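PDB 5Z6P: B-agarase from Agarivorans gilvus, which probably hydrolyses beta-glycosidic linkages of agarose, as a glycoside hydrolase family 50 beta-agarase with a beta-galactosidase-like domain. Local coordinates for residues E458-S463 against A535-A540. Sequence-based numbering, arbitrary orientation.
Sequences EFDQVS and ACPTKA
The first turn of helix 537-550, capped at its N-terminus by Cys536, packs against strand 461-462 of a small antiparallel two-stranded sheet and the residue just before it through two side-chain pairs, Asp460 with Pro537 and Val462 with Thr538. Asp460 brings its carboxylate to the CD and CG atoms of the Pro537 ring: OD2 lies 3.2 Å from CD of Pro537 and 3.3 Å from its CG, a van der Waals approach in which the two side chains cross at about a right angle. Asp460 points its CB toward the helix, and a chi1 of -61°, with the Asp460 CG anti to the carbonyl carbon of the same residue, extends the carboxylate to Pro537. The other oxygen, OD1, takes a weak hydrogen bond from a water 3.1 Å away, and the same water donates more firmly to Ala535 O at 2.8 Å, linking the Asp460 carboxylate to the backbone just before the cap. OD1 also forms a salt bridge with Arg479, which probably favours the charged carboxylate. Gln461 points away, and Val462 again directs its side chain toward the helix; its CG1 rests 4.0 Å from CB of Thr538, an apolar touch in a buried spot. Thr538 OG1 hydrogen-bonds Asp474, so its polar end is satisfied beside the valine methyl. The cap itself is made by sulfur: Lys539 N donates to Cys536 SG over 3.6 Å at 155°, and the thiol reaches this first-turn NH because its chi1 of -175° sets SG anti to the backbone N. Backbone hydrogen bonds join Val462 to Leu472 and, just beyond the strand ends, Asp460 to Asp474. Phe476 touches both Pro537 and Thr538; Val462 and Thr538 meet where the start of helix 537-550 adjoins Thr528 of helix 523-530 and Phe594 of helix 581-609.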
loop_
_atom_site.group_PDB
_atom_site.type_symbol
_atom_site.label_atom_id
_atom_site.label_comp_id
_atom_site.label_asym_id
_atom_site.label_seq_id
_atom_site.Cartn_x
_atom_site.Cartn_y
_atom_site.Cartn_z
ATOM N N GLU A 458 7.276 -8.915 -24.173
ATOM C CA GLU A 458 6.236 -9.054 -25.164
ATOM C C GLU A 458 5.488 -10.366 -24.990
ATOM O O GLU A 458 6.080 -11.433 -25.114
ATOM C CB GLU A 458 6.846 -8.997 -26.572
ATOM C CG GLU A 458 6.084 -8.175 -27.560
ATOM C CD GLU A 458 6.411 -6.712 -27.416
ATOM O OE1 GLU A 458 7.389 -6.405 -26.707
ATOM O OE2 GLU A 458 5.692 -5.871 -28.000
ATOM N N PHE A 459 4.191 -10.281 -24.730
ATOM C CA PHE A 459 3.324 -11.452 -24.766
ATOM C C PHE A 459 1.867 -11.025 -24.803
ATOM O O PHE A 459 1.541 -9.883 -24.466
ATOM C CB PHE A 459 3.588 -12.391 -23.572
ATOM C CG PHE A 459 3.856 -11.687 -22.269
ATOM C CD1 PHE A 459 2.876 -10.967 -21.641
ATOM C CD2 PHE A 459 5.094 -11.782 -21.669
ATOM C CE1 PHE A 459 3.127 -10.333 -20.448
ATOM C CE2 PHE A 459 5.346 -11.149 -20.484
ATOM C CZ PHE A 459 4.362 -10.429 -19.871
ATOM N N ASP A 460 0.992 -11.950 -25.201
ATOM C CA ASP A 460 -0.443 -11.703 -25.153
ATOM C C ASP A 460 -0.862 -11.325 -23.734
ATOM O O ASP A 460 -0.211 -11.694 -22.760
ATOM C CB ASP A 460 -1.235 -12.927 -25.637
ATOM C CG ASP A 460 -0.922 -13.298 -27.101
ATOM O OD1 ASP A 460 -0.467 -12.416 -27.849
ATOM O OD2 ASP A 460 -1.117 -14.463 -27.501
ATOM N N GLN A 461 -1.949 -10.575 -23.631
ATOM C CA GLN A 461 -2.433 -10.093 -22.351
ATOM C C GLN A 461 -3.932 -10.271 -22.232
ATOM O O GLN A 461 -4.632 -10.389 -23.237
ATOM C CB GLN A 461 -2.090 -8.613 -22.163
ATOM C CG GLN A 461 -0.632 -8.353 -21.902
ATOM C CD GLN A 461 -0.342 -6.878 -21.826
ATOM O OE1 GLN A 461 -0.802 -6.113 -22.663
ATOM N NE2 GLN A 461 0.408 -6.473 -20.820
ATOM N N VAL A 462 -4.412 -10.268 -20.995
ATOM C CA VAL A 462 -5.835 -10.194 -20.745
ATOM C C VAL A 462 -6.096 -9.004 -19.846
ATOM O O VAL A 462 -5.190 -8.535 -19.163
ATOM C CB VAL A 462 -6.385 -11.471 -20.089
ATOM C CG1 VAL A 462 -6.250 -12.653 -21.020
ATOM C CG2 VAL A 462 -5.630 -11.731 -18.850
ATOM N N SER A 463 -7.336 -8.534 -19.843
ATOM C CA SER A 463 -7.714 -7.347 -19.084
ATOM C C SER A 463 -9.129 -7.425 -18.535
ATOM O O SER A 463 -9.822 -8.432 -18.707
ATOM C CB SER A 463 -7.586 -6.108 -19.970
ATOM O OG SER A 463 -7.972 -4.940 -19.282
ATOM N N ALA A 535 -6.575 -14.614 -31.642
ATOM C CA ALA A 535 -5.347 -14.028 -31.116
ATOM C C ALA A 535 -5.349 -13.942 -29.588
ATOM O O ALA A 535 -4.602 -13.178 -29.007
ATOM C CB ALA A 535 -5.122 -12.641 -31.714
ATOM N N CYS A 536 -6.191 -14.732 -28.945
ATOM C CA CYS A 536 -6.255 -14.752 -27.497
ATOM C C CYS A 536 -6.258 -16.190 -26.982
ATOM O O CYS A 536 -7.301 -16.820 -26.956
ATOM C CB CYS A 536 -7.501 -14.010 -27.009
ATOM S SG CYS A 536 -7.607 -13.842 -25.270
ATOM N N PRO A 537 -5.084 -16.703 -26.593
ATOM C CA PRO A 537 -4.955 -18.076 -26.095
ATOM C C PRO A 537 -5.852 -18.371 -24.884
ATOM O O PRO A 537 -6.427 -19.443 -24.837
ATOM C CB PRO A 537 -3.466 -18.176 -25.713
ATOM C CG PRO A 537 -2.794 -17.127 -26.520
ATOM C CD PRO A 537 -3.782 -16.031 -26.717
ATOM N N THR A 538 -5.953 -17.458 -23.917
ATOM C CA THR A 538 -6.828 -17.700 -22.772
ATOM C C THR A 538 -8.312 -17.847 -23.191
ATOM O O THR A 538 -9.020 -18.693 -22.664
ATOM C CB THR A 538 -6.671 -16.575 -21.691
ATOM O OG1 THR A 538 -5.414 -16.729 -21.019
ATOM C CG2 THR A 538 -7.768 -16.655 -20.657
ATOM N N LYS A 539 -8.776 -17.027 -24.133
ATOM C CA LYS A 539 -10.132 -17.173 -24.660
ATOM C C LYS A 539 -10.349 -18.575 -25.246
ATOM O O LYS A 539 -11.387 -19.188 -25.008
ATOM C CB LYS A 539 -10.428 -16.104 -25.725
ATOM C CG LYS A 539 -11.779 -16.262 -26.405
ATOM C CD LYS A 539 -12.904 -16.269 -25.407
ATOM C CE LYS A 539 -14.246 -16.555 -26.050
ATOM N NZ LYS A 539 -14.759 -15.420 -26.879
ATOM N N ALA A 540 -9.373 -19.074 -26.008
ATOM C CA ALA A 540 -9.458 -20.443 -26.542
ATOM C C ALA A 540 -9.641 -21.459 -25.411
ATOM O O ALA A 540 -10.480 -22.365 -25.498
ATOM C CB ALA A 540 -8.236 -20.781 -27.348
HETATM O O HOH W 1 -3.106 -10.826 -28.429
#